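Local atomic coordinates of alanine dehydrogenase/pyridine nucleotide transhydrogenase (Mycobacterium smegmatis str. MC2 155, PDB entry 3P2Y), a protein that probably takes part in hydride transfer between NADH and NADP that is coupled to proton pumping across the membrane. Residues A289-G303 with H320-P332. Sequence-based numbering, arbitrary orientation. Where two conformers were deposited one is given.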
loop_
_atom_site.group_PDB
_atom_site.type_symbol
_atom_site.label_atom_id
_atom_site.label_comp_id
_atom_site.label_asym_id
_atom_site.label_seq_id
_atom_site.Cartn_x
_atom_site.Cartn_y
_atom_site.Cartn_z
ATOM N N ALA A 289 -1.929 21.817 6.354
ATOM C CA ALA A 289 -1.498 20.479 6.775
ATOM C C ALA A 289 -1.712 20.297 8.269
ATOM O O ALA A 289 -2.232 19.278 8.703
ATOM C CB ALA A 289 -0.034 20.230 6.416
ATOM N N THR A 290 -1.329 21.310 9.042
ATOM C CA THR A 290 -1.433 21.290 10.501
ATOM C C THR A 290 -2.874 21.202 10.987
ATOM O O THR A 290 -3.144 20.630 12.061
ATOM C CB THR A 290 -0.756 22.576 11.084
ATOM O OG1 THR A 290 0.607 22.580 10.678
ATOM C CG2 THR A 290 -0.821 22.623 12.588
ATOM N N GLY A 291 -3.784 21.768 10.198
ATOM C CA GLY A 291 -5.219 21.779 10.509
ATOM C C GLY A 291 -5.936 20.463 10.211
ATOM O O GLY A 291 -7.095 20.293 10.594
ATOM N N MET A 292 -5.264 19.539 9.513
ATOM C CA MET A 292 -5.839 18.211 9.251
ATOM C C MET A 292 -5.889 17.374 10.543
ATOM O O MET A 292 -5.136 17.617 11.502
ATOM C CB MET A 292 -5.042 17.478 8.158
ATOM C CG MET A 292 -5.105 18.190 6.795
ATOM S SD MET A 292 -3.902 17.587 5.571
ATOM C CE MET A 292 -4.464 15.896 5.317
ATOM N N GLN A 293 -6.809 16.424 10.589
ATOM C CA GLN A 293 -6.962 15.585 11.776
ATOM C C GLN A 293 -5.747 14.684 11.937
ATOM O O GLN A 293 -5.143 14.276 10.948
ATOM C CB GLN A 293 -8.239 14.737 11.682
ATOM C CG GLN A 293 -9.530 15.549 11.896
ATOM C CD GLN A 293 -9.601 16.214 13.276
ATOM O OE1 GLN A 293 -9.466 15.551 14.313
ATOM N NE2 GLN A 293 -9.809 17.526 13.293
ATOM N N PRO A 294 -5.396 14.344 13.190
ATOM C CA PRO A 294 -4.311 13.386 13.409
ATOM C C PRO A 294 -4.516 12.116 12.583
ATOM O O PRO A 294 -5.654 11.660 12.458
ATOM C CB PRO A 294 -4.440 13.048 14.907
ATOM C CG PRO A 294 -4.985 14.319 15.513
ATOM C CD PRO A 294 -5.980 14.834 14.461
ATOM N N GLY A 295 -3.423 11.562 12.054
ATOM C CA GLY A 295 -3.475 10.321 11.263
ATOM C C GLY A 295 -3.846 10.520 9.799
ATOM O O GLY A 295 -3.804 9.554 8.996
ATOM N N SER A 296 -4.187 11.757 9.440
ATOM C CA SER A 296 -4.402 12.116 8.024
ATOM C C SER A 296 -3.069 12.078 7.286
ATOM O O SER A 296 -2.002 12.088 7.921
ATOM C CB SER A 296 -5.051 13.498 7.903
ATOM O OG SER A 296 -6.284 13.539 8.621
ATOM N N VAL A 297 -3.102 11.955 5.963
ATOM C CA VAL A 297 -1.854 11.843 5.196
ATOM C C VAL A 297 -1.894 12.804 4.013
ATOM O O VAL A 297 -2.918 12.907 3.334
ATOM C CB VAL A 297 -1.677 10.398 4.602
ATOM C CG1 VAL A 297 -0.363 10.268 3.815
ATOM C CG2 VAL A 297 -1.702 9.311 5.711
ATOM N N VAL A 298 -0.768 13.475 3.760
ATOM C CA VAL A 298 -0.567 14.250 2.550
ATOM C C VAL A 298 0.461 13.499 1.716
ATOM O O VAL A 298 1.592 13.263 2.181
ATOM C CB VAL A 298 0.004 15.681 2.852
ATOM C CG1 VAL A 298 0.349 16.461 1.531
ATOM C CG2 VAL A 298 -0.990 16.492 3.710
ATOM N N VAL A 299 0.075 13.131 0.495
ATOM C CA VAL A 299 1.001 12.442 -0.432
ATOM C C VAL A 299 1.342 13.480 -1.509
ATOM O O VAL A 299 0.512 13.833 -2.352
ATOM C CB VAL A 299 0.368 11.204 -1.082
ATOM C CG1 VAL A 299 1.440 10.461 -1.962
ATOM C CG2 VAL A 299 -0.228 10.236 -0.007
ATOM N N ASP A 300 2.561 14.006 -1.437
ATOM C CA ASP A 300 3.022 15.088 -2.314
ATOM C C ASP A 300 3.883 14.465 -3.400
ATOM O O ASP A 300 4.959 13.909 -3.116
ATOM C CB ASP A 300 3.819 16.081 -1.429
ATOM C CG ASP A 300 4.275 17.343 -2.160
ATOM O OD1 ASP A 300 4.268 17.413 -3.408
ATOM O OD2 ASP A 300 4.729 18.265 -1.435
ATOM N N LEU A 301 3.408 14.503 -4.648
ATOM C CA LEU A 301 4.149 13.892 -5.753
ATOM C C LEU A 301 5.169 14.822 -6.385
ATOM O O LEU A 301 5.891 14.416 -7.291
ATOM C CB LEU A 301 3.219 13.397 -6.868
ATOM C CG LEU A 301 2.131 12.382 -6.458
ATOM C CD1 LEU A 301 1.505 11.751 -7.712
ATOM C CD2 LEU A 301 2.727 11.325 -5.554
ATOM N N ALA A 302 5.238 16.052 -5.899
ATOM C CA ALA A 302 6.057 17.093 -6.554
ATOM C C ALA A 302 7.408 17.367 -5.850
ATOM O O ALA A 302 8.021 18.430 -6.056
ATOM C CB ALA A 302 5.233 18.391 -6.692
ATOM N N GLY A 303 7.879 16.401 -5.050
ATOM C CA GLY A 303 9.064 16.592 -4.201
ATOM C C GLY A 303 10.323 16.960 -4.972
ATOM O O GLY A 303 11.126 17.757 -4.495
ATOM N N HIS A 320 4.031 15.718 11.142
ATOM C CA HIS A 320 3.976 17.090 11.622
ATOM C C HIS A 320 2.636 17.306 12.333
ATOM O O HIS A 320 1.584 17.253 11.705
ATOM C CB HIS A 320 4.183 18.052 10.443
ATOM C CG HIS A 320 4.276 19.488 10.842
ATOM N ND1 HIS A 320 5.467 20.084 11.209
ATOM C CD2 HIS A 320 3.328 20.449 10.930
ATOM C CE1 HIS A 320 5.244 21.351 11.516
ATOM N NE2 HIS A 320 3.956 21.598 11.357
ATOM N N HIS A 321 2.681 17.539 13.653
ATOM C CA HIS A 321 1.466 17.696 14.456
ATOM C C HIS A 321 0.457 16.570 14.171
ATOM O O HIS A 321 -0.740 16.795 13.963
ATOM C CB HIS A 321 0.877 19.097 14.260
ATOM C CG HIS A 321 1.742 20.183 14.826
ATOM N ND1 HIS A 321 2.686 20.855 14.078
ATOM C CD2 HIS A 321 1.838 20.681 16.082
ATOM C CE1 HIS A 321 3.315 21.728 14.843
ATOM N NE2 HIS A 321 2.813 21.650 16.061
ATOM N N GLY A 322 0.966 15.335 14.182
ATOM C CA GLY A 322 0.121 14.134 13.982
ATOM C C GLY A 322 -0.312 13.883 12.551
ATOM O O GLY A 322 -1.056 12.930 12.292
ATOM N N VAL A 323 0.172 14.700 11.619
ATOM C CA VAL A 323 -0.210 14.556 10.182
ATOM C C VAL A 323 0.977 14.025 9.394
ATOM O O VAL A 323 2.095 14.570 9.470
ATOM C CB VAL A 323 -0.717 15.904 9.582
ATOM C CG1 VAL A 323 -1.056 15.753 8.093
ATOM C CG2 VAL A 323 -1.955 16.414 10.346
ATOM N N THR A 324 0.757 12.952 8.628
ATOM C CA THR A 324 1.876 12.305 7.929
ATOM C C THR A 324 2.051 13.012 6.582
ATOM O O THR A 324 1.084 13.193 5.844
ATOM C CB THR A 324 1.605 10.795 7.710
ATOM O OG1 THR A 324 1.462 10.138 8.978
ATOM C CG2 THR A 324 2.740 10.105 6.901
ATOM N N ILE A 325 3.271 13.453 6.277
ATOM C CA ILE A 325 3.576 14.099 5.000
ATOM C C ILE A 325 4.605 13.243 4.273
ATOM O O ILE A 325 5.725 13.078 4.771
ATOM C CB ILE A 325 4.157 15.512 5.229
ATOM C CG1 ILE A 325 3.363 16.230 6.340
ATOM C CG2 ILE A 325 4.178 16.300 3.915
ATOM C CD1 ILE A 325 1.941 16.584 5.924
ATOM N N THR A 326 4.247 12.699 3.107
ATOM C CA THR A 326 5.165 11.781 2.424
ATOM C C THR A 326 5.472 12.283 1.024
ATOM O O THR A 326 4.593 12.853 0.377
ATOM C CB THR A 326 4.628 10.338 2.415
ATOM O OG1 THR A 326 5.631 9.443 1.900
ATOM C CG2 THR A 326 3.302 10.221 1.565
ATOM N N SER A 327 6.707 12.068 0.568
ATOM C CA SER A 327 7.140 12.628 -0.707
ATOM C C SER A 327 7.887 11.590 -1.541
ATOM O O SER A 327 9.139 11.635 -1.664
ATOM C CB SER A 327 8.004 13.900 -0.465
ATOM O OG SER A 327 8.519 14.407 -1.682
ATOM N N PRO A 328 7.146 10.661 -2.159
ATOM C CA PRO A 328 7.802 9.671 -3.025
ATOM C C PRO A 328 8.364 10.313 -4.263
ATOM O O PRO A 328 7.701 11.159 -4.856
ATOM C CB PRO A 328 6.666 8.727 -3.435
ATOM C CG PRO A 328 5.399 9.547 -3.272
ATOM C CD PRO A 328 5.680 10.480 -2.076
ATOM N N LEU A 329 9.564 9.897 -4.659
ATOM C CA LEU A 329 10.209 10.523 -5.824
ATOM C C LEU A 329 10.162 9.699 -7.107
ATOM O O LEU A 329 10.391 10.249 -8.205
ATOM C CB LEU A 329 11.656 10.904 -5.517
ATOM C CG LEU A 329 11.753 11.939 -4.394
ATOM C CD1 LEU A 329 13.228 12.095 -4.021
ATOM C CD2 LEU A 329 11.111 13.337 -4.774
ATOM N N ASN A 330 9.864 8.407 -6.996
ATOM C CA ASN A 330 9.805 7.613 -8.229
ATOM C C ASN A 330 8.763 6.535 -8.099
ATOM O O ASN A 330 9.085 5.354 -7.917
ATOM C CB ASN A 330 11.204 7.046 -8.561
ATOM C CG ASN A 330 11.288 6.431 -9.971
ATOM O OD1 ASN A 330 10.274 6.308 -10.690
ATOM N ND2 ASN A 330 12.516 6.021 -10.362
ATOM N N LEU A 331 7.488 6.943 -8.112
ATOM C CA LEU A 331 6.431 5.938 -7.982
ATOM C C LEU A 331 6.363 4.908 -9.143
ATOM O O LEU A 331 6.052 3.741 -8.893
ATOM C CB LEU A 331 5.070 6.601 -7.732
ATOM C CG LEU A 331 4.971 7.207 -6.326
ATOM C CD1 LEU A 331 3.630 7.970 -6.232
ATOM C CD2 LEU A 331 5.014 6.126 -5.210
ATOM N N PRO A 332 6.672 5.320 -10.400
ATOM C CA PRO A 332 6.716 4.337 -11.488
ATOM C C PRO A 332 7.650 3.155 -11.210
ATOM O O PRO A 332 7.298 2.001 -11.522
ATOM C CB PRO A 332 7.218 5.180 -12.691
ATOM C CG PRO A 332 6.531 6.511 -12.438
ATOM C CD PRO A 332 6.858 6.691 -10.920
HETATM O O HOH W 1 -3.488 16.926 13.789
HETATM O O HOH W 2 -0.934 8.613 9.111
HETATM O O HOH W 3 7.328 13.764 -4.072
HETATM O O HOH W 4 6.487 11.458 -7.288
#
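Val-298 and Ile-325 lie side by side at the centre of two neighbouring parallel strands, 297-300 and 323-326, whose directions differ by 11°. Five backbone hydrogen bonds join the segments, from Gly-295 N to Gly-322 O at one end to Asp-300 N to Thr-326 O at the other. The tight part is formed mostly by apolar groups. In the conformer given, Ile-325 holds CG1 beside its own backbone N (chi1 -42°), and the bend at chi2 carries CD1 to 3.7 Å from Val-298 CG2. Val-323 packs against the chain around Ala-289 and Met-292, with CG2 3.3 Å from Ala-289 O and 3.9 Å from Met-292 CB. On the opposite face of the sheet, Thr-326 sets CG2 between its backbone N and carbonyl carbon, 3.9 Å from Val-299 CG2, while its OG1 is hydrogen-bonded to Thr-317. Farther along, Leu-301 CD2 meets Leu-331 CD1 at 3.5 Å, the two side chains crossing at about a right angle.

The side chains of Thr-290, His-320 and His-321 make the looser rim. Thr-290 OG1, bonded to Ala-286 O, comes only to the edge of the His-320 ring, 3.5 Å from CD2, and the exposed His-321 is modelled in two conformers. Where the strands end, one water bridges Asp-300 O, Gly-303 N, Ser-327 OG and Pro-328 O, joining the two segments.

The pair belongs to the Rossmann-like sheet of the C-terminal domain: strand 268-271 flanks 297-300, antiparallel strand 317-320 borders 323-326, helix 148-167 packs against Leu-301, Thr-326 and Pro-328, and Leu-66 of the second subunit rests on Pro-294 and Thr-324.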